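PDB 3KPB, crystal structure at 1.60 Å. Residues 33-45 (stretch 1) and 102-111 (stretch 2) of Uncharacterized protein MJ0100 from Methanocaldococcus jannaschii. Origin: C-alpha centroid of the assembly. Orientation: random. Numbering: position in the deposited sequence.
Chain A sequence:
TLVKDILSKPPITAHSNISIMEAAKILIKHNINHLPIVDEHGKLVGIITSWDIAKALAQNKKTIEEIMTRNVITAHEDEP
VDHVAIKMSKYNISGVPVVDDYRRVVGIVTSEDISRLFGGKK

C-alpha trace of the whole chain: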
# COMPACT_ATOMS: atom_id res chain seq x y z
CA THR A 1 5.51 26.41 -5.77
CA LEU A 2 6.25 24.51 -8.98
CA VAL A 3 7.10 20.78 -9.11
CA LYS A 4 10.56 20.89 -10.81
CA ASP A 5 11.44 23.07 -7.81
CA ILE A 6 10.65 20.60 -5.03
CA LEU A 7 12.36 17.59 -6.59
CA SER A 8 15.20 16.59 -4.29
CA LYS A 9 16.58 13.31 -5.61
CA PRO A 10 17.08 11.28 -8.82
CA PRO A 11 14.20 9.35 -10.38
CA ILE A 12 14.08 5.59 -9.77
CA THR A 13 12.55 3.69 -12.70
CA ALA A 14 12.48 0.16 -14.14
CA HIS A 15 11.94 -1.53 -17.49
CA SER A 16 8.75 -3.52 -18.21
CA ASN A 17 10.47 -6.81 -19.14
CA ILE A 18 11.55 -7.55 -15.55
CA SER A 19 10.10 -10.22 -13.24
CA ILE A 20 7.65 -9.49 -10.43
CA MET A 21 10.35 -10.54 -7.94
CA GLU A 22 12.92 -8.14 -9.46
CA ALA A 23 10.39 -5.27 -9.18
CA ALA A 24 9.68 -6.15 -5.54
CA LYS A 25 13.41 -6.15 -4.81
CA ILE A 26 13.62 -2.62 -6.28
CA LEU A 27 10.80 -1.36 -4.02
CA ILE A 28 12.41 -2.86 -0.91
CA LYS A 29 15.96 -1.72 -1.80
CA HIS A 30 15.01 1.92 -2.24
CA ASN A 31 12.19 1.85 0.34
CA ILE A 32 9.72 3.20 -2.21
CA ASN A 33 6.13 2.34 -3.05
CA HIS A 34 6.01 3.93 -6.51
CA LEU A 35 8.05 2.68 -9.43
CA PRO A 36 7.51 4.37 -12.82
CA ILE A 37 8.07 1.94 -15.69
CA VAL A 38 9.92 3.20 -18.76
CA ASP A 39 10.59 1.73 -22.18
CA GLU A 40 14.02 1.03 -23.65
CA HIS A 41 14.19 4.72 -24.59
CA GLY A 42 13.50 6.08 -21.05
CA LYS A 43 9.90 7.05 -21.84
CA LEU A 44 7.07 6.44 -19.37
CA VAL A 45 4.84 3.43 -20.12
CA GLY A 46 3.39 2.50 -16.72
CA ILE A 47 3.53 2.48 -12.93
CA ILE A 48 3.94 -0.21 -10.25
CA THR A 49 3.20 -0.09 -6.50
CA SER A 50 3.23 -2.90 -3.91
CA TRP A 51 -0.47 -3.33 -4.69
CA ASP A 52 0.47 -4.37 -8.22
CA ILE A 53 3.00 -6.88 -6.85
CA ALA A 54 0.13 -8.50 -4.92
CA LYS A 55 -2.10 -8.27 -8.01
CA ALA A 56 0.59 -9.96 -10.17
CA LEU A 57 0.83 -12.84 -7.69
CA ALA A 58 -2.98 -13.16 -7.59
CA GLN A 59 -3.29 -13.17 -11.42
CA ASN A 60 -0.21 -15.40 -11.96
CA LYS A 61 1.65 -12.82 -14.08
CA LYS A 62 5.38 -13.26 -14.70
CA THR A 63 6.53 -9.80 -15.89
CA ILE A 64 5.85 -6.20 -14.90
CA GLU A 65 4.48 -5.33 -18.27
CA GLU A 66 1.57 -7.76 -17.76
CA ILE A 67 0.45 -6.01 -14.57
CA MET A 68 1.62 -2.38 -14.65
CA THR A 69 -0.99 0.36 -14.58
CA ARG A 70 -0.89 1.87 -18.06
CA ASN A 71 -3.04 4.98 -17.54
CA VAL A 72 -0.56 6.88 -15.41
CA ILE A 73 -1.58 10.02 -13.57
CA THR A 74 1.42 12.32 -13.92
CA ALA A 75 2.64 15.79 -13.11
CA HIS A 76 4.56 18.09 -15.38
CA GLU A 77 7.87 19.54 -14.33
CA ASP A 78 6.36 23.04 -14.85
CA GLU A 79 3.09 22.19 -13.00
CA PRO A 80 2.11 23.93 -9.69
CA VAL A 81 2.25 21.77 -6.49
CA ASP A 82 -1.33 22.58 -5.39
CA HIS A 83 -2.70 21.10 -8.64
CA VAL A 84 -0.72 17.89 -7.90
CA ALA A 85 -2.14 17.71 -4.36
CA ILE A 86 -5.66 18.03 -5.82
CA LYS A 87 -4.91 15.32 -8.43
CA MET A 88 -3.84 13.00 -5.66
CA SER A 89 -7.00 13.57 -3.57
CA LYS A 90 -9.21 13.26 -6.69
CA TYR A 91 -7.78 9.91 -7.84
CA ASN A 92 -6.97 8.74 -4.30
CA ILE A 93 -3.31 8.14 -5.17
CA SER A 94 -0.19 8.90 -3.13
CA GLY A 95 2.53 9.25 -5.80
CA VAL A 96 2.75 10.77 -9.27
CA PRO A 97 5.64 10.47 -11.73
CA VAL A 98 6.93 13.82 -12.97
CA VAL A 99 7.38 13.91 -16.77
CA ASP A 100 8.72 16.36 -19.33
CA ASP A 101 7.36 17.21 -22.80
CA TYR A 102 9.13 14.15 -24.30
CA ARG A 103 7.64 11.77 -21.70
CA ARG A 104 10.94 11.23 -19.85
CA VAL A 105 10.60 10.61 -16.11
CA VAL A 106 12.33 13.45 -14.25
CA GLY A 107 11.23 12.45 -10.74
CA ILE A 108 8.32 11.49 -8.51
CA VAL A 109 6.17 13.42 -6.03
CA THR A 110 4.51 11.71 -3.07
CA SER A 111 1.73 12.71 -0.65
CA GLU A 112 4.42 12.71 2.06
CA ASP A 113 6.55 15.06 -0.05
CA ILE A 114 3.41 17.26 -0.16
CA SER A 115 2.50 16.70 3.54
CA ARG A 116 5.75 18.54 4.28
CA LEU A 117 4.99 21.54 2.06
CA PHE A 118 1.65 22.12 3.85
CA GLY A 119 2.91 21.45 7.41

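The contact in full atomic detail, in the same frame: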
# COMPACT_ATOMS: atom_id res chain seq x y z
N ASN A 33 7.34 3.05 -2.65
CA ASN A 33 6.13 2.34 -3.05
C ASN A 33 5.61 2.74 -4.43
O ASN A 33 4.52 2.35 -4.81
CB ASN A 33 5.02 2.46 -2.00
CG ASN A 33 3.88 1.47 -2.24
OD1 ASN A 33 4.11 0.30 -2.52
ND2 ASN A 33 2.65 1.95 -2.12
N HIS A 34 6.40 3.52 -5.17
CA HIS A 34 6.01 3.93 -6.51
C HIS A 34 7.20 3.75 -7.43
O HIS A 34 8.27 4.30 -7.18
CB HIS A 34 5.59 5.39 -6.53
CG HIS A 34 4.48 5.70 -5.60
ND1 HIS A 34 4.70 6.15 -4.31
CD2 HIS A 34 3.14 5.61 -5.74
CE1 HIS A 34 3.53 6.33 -3.71
NE2 HIS A 34 2.57 6.01 -4.56
N LEU A 35 6.99 2.97 -8.48
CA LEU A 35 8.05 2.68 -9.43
C LEU A 35 7.53 2.93 -10.85
O LEU A 35 6.82 2.09 -11.41
CB LEU A 35 8.50 1.22 -9.25
CG LEU A 35 9.64 0.74 -10.15
CD1 LEU A 35 10.92 1.53 -9.87
CD2 LEU A 35 9.86 -0.76 -9.97
N PRO A 36 7.85 4.10 -11.42
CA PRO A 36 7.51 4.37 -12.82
C PRO A 36 8.23 3.38 -13.73
O PRO A 36 9.40 3.06 -13.50
CB PRO A 36 8.05 5.79 -13.06
CG PRO A 36 8.18 6.39 -11.69
CD PRO A 36 8.44 5.27 -10.74
N ILE A 37 7.51 2.88 -14.74
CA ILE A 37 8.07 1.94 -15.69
C ILE A 37 8.33 2.67 -17.00
O ILE A 37 7.45 3.39 -17.50
CB ILE A 37 7.14 0.72 -15.91
CG1 ILE A 37 6.79 0.04 -14.57
CG2 ILE A 37 7.76 -0.26 -16.91
CD1 ILE A 37 8.00 -0.40 -13.72
N VAL A 38 9.53 2.51 -17.53
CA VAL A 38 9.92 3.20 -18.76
C VAL A 38 10.28 2.18 -19.82
O VAL A 38 10.66 1.04 -19.51
CB VAL A 38 11.07 4.20 -18.53
CG1 VAL A 38 10.63 5.34 -17.63
CG2 VAL A 38 12.32 3.50 -17.97
N ASP A 39 10.16 2.59 -21.09
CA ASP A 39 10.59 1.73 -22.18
C ASP A 39 12.09 1.83 -22.39
O ASP A 39 12.79 2.53 -21.64
CB ASP A 39 9.78 1.97 -23.47
CG ASP A 39 9.90 3.39 -24.02
OD1 ASP A 39 10.93 4.07 -23.78
OD2 ASP A 39 8.96 3.82 -24.71
N GLU A 40 12.59 1.12 -23.39
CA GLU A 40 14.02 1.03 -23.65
C GLU A 40 14.62 2.38 -24.04
O GLU A 40 15.85 2.54 -24.10
CB GLU A 40 14.32 -0.06 -24.71
CG GLU A 40 13.91 0.28 -26.15
CD GLU A 40 12.44 0.03 -26.47
OE1 GLU A 40 12.08 0.10 -27.67
OE2 GLU A 40 11.63 -0.23 -25.55
N HIS A 41 13.74 3.36 -24.30
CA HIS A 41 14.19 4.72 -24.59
C HIS A 41 14.01 5.71 -23.42
O HIS A 41 14.23 6.91 -23.60
CB HIS A 41 13.53 5.22 -25.88
CG HIS A 41 13.90 4.41 -27.08
ND1 HIS A 41 15.11 4.57 -27.73
CD2 HIS A 41 13.25 3.42 -27.73
CE1 HIS A 41 15.18 3.71 -28.74
NE2 HIS A 41 14.07 3.00 -28.76
N GLY A 42 13.63 5.22 -22.24
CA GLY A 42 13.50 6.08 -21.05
C GLY A 42 12.16 6.80 -20.95
O GLY A 42 11.97 7.67 -20.10
N LYS A 43 11.22 6.41 -21.80
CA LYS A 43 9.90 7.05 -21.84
C LYS A 43 8.88 6.29 -21.01
O LYS A 43 8.81 5.06 -21.07
CB LYS A 43 9.39 7.17 -23.27
CG LYS A 43 10.37 7.83 -24.26
CD LYS A 43 10.98 9.11 -23.71
CE LYS A 43 11.65 9.91 -24.82
NZ LYS A 43 12.91 9.28 -25.32
N LEU A 44 8.06 7.03 -20.27
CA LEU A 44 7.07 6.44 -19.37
C LEU A 44 6.04 5.57 -20.10
O LEU A 44 5.43 6.00 -21.08
CB LEU A 44 6.35 7.54 -18.57
CG LEU A 44 5.33 7.07 -17.54
CD1 LEU A 44 5.99 6.42 -16.32
CD2 LEU A 44 4.47 8.25 -17.11
N VAL A 45 5.85 4.35 -19.59
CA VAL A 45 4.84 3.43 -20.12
C VAL A 45 3.91 2.86 -19.05
O VAL A 45 2.89 2.23 -19.37
CB VAL A 45 5.47 2.26 -20.92
CG1 VAL A 45 6.24 2.78 -22.13
CG2 VAL A 45 6.38 1.41 -20.03
N TYR A 102 8.76 15.31 -23.48
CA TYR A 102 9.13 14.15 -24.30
C TYR A 102 8.79 12.83 -23.62
O TYR A 102 9.15 11.75 -24.11
CB TYR A 102 10.61 14.22 -24.69
CG TYR A 102 10.89 15.38 -25.60
CD1 TYR A 102 10.73 15.26 -26.98
CD2 TYR A 102 11.24 16.64 -25.08
CE1 TYR A 102 10.95 16.33 -27.83
CE2 TYR A 102 11.46 17.73 -25.92
CZ TYR A 102 11.31 17.56 -27.30
OH TYR A 102 11.52 18.61 -28.16
N ARG A 103 8.08 12.92 -22.49
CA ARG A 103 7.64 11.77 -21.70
C ARG A 103 8.76 11.05 -20.92
O ARG A 103 8.59 9.90 -20.49
CB ARG A 103 6.83 10.78 -22.55
CG ARG A 103 5.33 11.03 -22.52
CD ARG A 103 4.64 10.02 -21.63
NE ARG A 103 3.50 10.60 -20.93
CZ ARG A 103 2.63 9.91 -20.20
NH1 ARG A 103 2.75 8.59 -20.08
NH2 ARG A 103 1.64 10.54 -19.59
N ARG A 104 9.89 11.73 -20.74
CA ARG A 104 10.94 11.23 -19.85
C ARG A 104 10.53 11.42 -18.40
O ARG A 104 9.88 12.41 -18.06
CB ARG A 104 12.26 11.95 -20.10
CG ARG A 104 12.84 11.73 -21.47
CD ARG A 104 14.25 12.25 -21.57
NE ARG A 104 14.74 12.08 -22.93
CZ ARG A 104 15.36 10.99 -23.38
NH1 ARG A 104 15.60 9.96 -22.57
NH2 ARG A 104 15.74 10.94 -24.65
N VAL A 105 10.94 10.50 -17.53
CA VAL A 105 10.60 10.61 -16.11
C VAL A 105 11.69 11.42 -15.40
O VAL A 105 12.84 10.99 -15.34
CB VAL A 105 10.42 9.21 -15.45
CG1 VAL A 105 10.15 9.35 -13.96
CG2 VAL A 105 9.28 8.44 -16.13
N VAL A 106 11.33 12.59 -14.87
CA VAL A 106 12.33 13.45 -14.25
C VAL A 106 12.36 13.30 -12.73
O VAL A 106 13.32 13.71 -12.07
CB VAL A 106 12.18 14.95 -14.67
CG1 VAL A 106 12.47 15.11 -16.16
CG2 VAL A 106 10.80 15.48 -14.33
N GLY A 107 11.30 12.72 -12.17
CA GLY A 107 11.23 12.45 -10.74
C GLY A 107 9.88 11.90 -10.34
O GLY A 107 9.09 11.47 -11.20
N ILE A 108 9.62 11.89 -9.04
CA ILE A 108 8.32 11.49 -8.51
C ILE A 108 7.98 12.34 -7.29
O ILE A 108 8.86 12.70 -6.50
CB ILE A 108 8.25 9.97 -8.19
CG1 ILE A 108 6.84 9.58 -7.77
CG2 ILE A 108 9.28 9.59 -7.13
CD1 ILE A 108 6.46 8.16 -8.12
N VAL A 109 6.70 12.67 -7.17
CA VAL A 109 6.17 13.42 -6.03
C VAL A 109 5.19 12.56 -5.24
O VAL A 109 4.26 11.99 -5.81
CB VAL A 109 5.49 14.74 -6.50
CG1 VAL A 109 4.73 15.40 -5.36
CG2 VAL A 109 6.52 15.70 -7.07
N THR A 110 5.40 12.47 -3.93
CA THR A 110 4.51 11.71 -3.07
C THR A 110 3.66 12.63 -2.18
O THR A 110 3.94 13.82 -2.05
CB THR A 110 5.28 10.68 -2.21
OG1 THR A 110 6.05 11.37 -1.21
CG2 THR A 110 6.21 9.83 -3.07
N SER A 111 2.63 12.03 -1.58
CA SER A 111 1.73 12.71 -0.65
C SER A 111 2.41 12.99 0.70
O SER A 111 1.86 13.70 1.53
CB SER A 111 0.47 11.88 -0.43
OG SER A 111 0.77 10.61 0.13
O HOH W 1 15.58 8.24 -25.74
O HOH W 2 12.98 8.55 -17.88

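Two segments distant in sequence often meet through a small apolar core closed at one end by backbone polar contacts, and this pair of stretches in MJ0100 illustrates the principle. Val-105, Lys-43 and Arg-103 cover the most surface, and each represents a different way of making the contact.

Val-105 supplies the apolar part. Its CA-to-CB bond points toward the other stretch, and its methyls meet three side chains there: CG2 lies 3.7 Å from Val-38 CG1 and 3.9 Å from Leu-44 CD1, while CG1 lies 4.2 Å from Pro-36 CG. The packing continues along the strand, where Ile-108 CD1 comes within 3.3 Å of His-34 CB. On strand 35-38 the alternation is plain: Pro-36 and Val-38 face the contact, whereas Leu-35 and Ile-37 point away. The backbones are too far apart here for direct pairing, so side chains fill the gap.

Arg-103 works through both ends. Its carbonyl O accepts the one direct hydrogen bond between the stretches, from Leu-44 N at 2.9 Å and a nearly straight 169°, and Lys-43 CA approaches the same oxygen at 3.4 Å in a CA-H...O contact. Its guanidinium, meanwhile, lays one face over Leu-44 CD2, which is 3.4 Å from Arg-103 NH1, a reminder that a charged group can cover an apolar one.

Lys-43 shows how like charges can be accommodated. Its NZ sits 3.3 Å from Arg-104 NH2, over one face of that guanidinium; both are donors, so no hydrogen bond joins them. The His-41 carbonyl helps to offset the charge: Lys-43 NZ donates to His-41 O at 3.2 Å, and a water links that oxygen to Arg-104 NH2. A second water bridges Gly-42 O and Val-105 N, which at 4.0 Å are too far apart to bond directly.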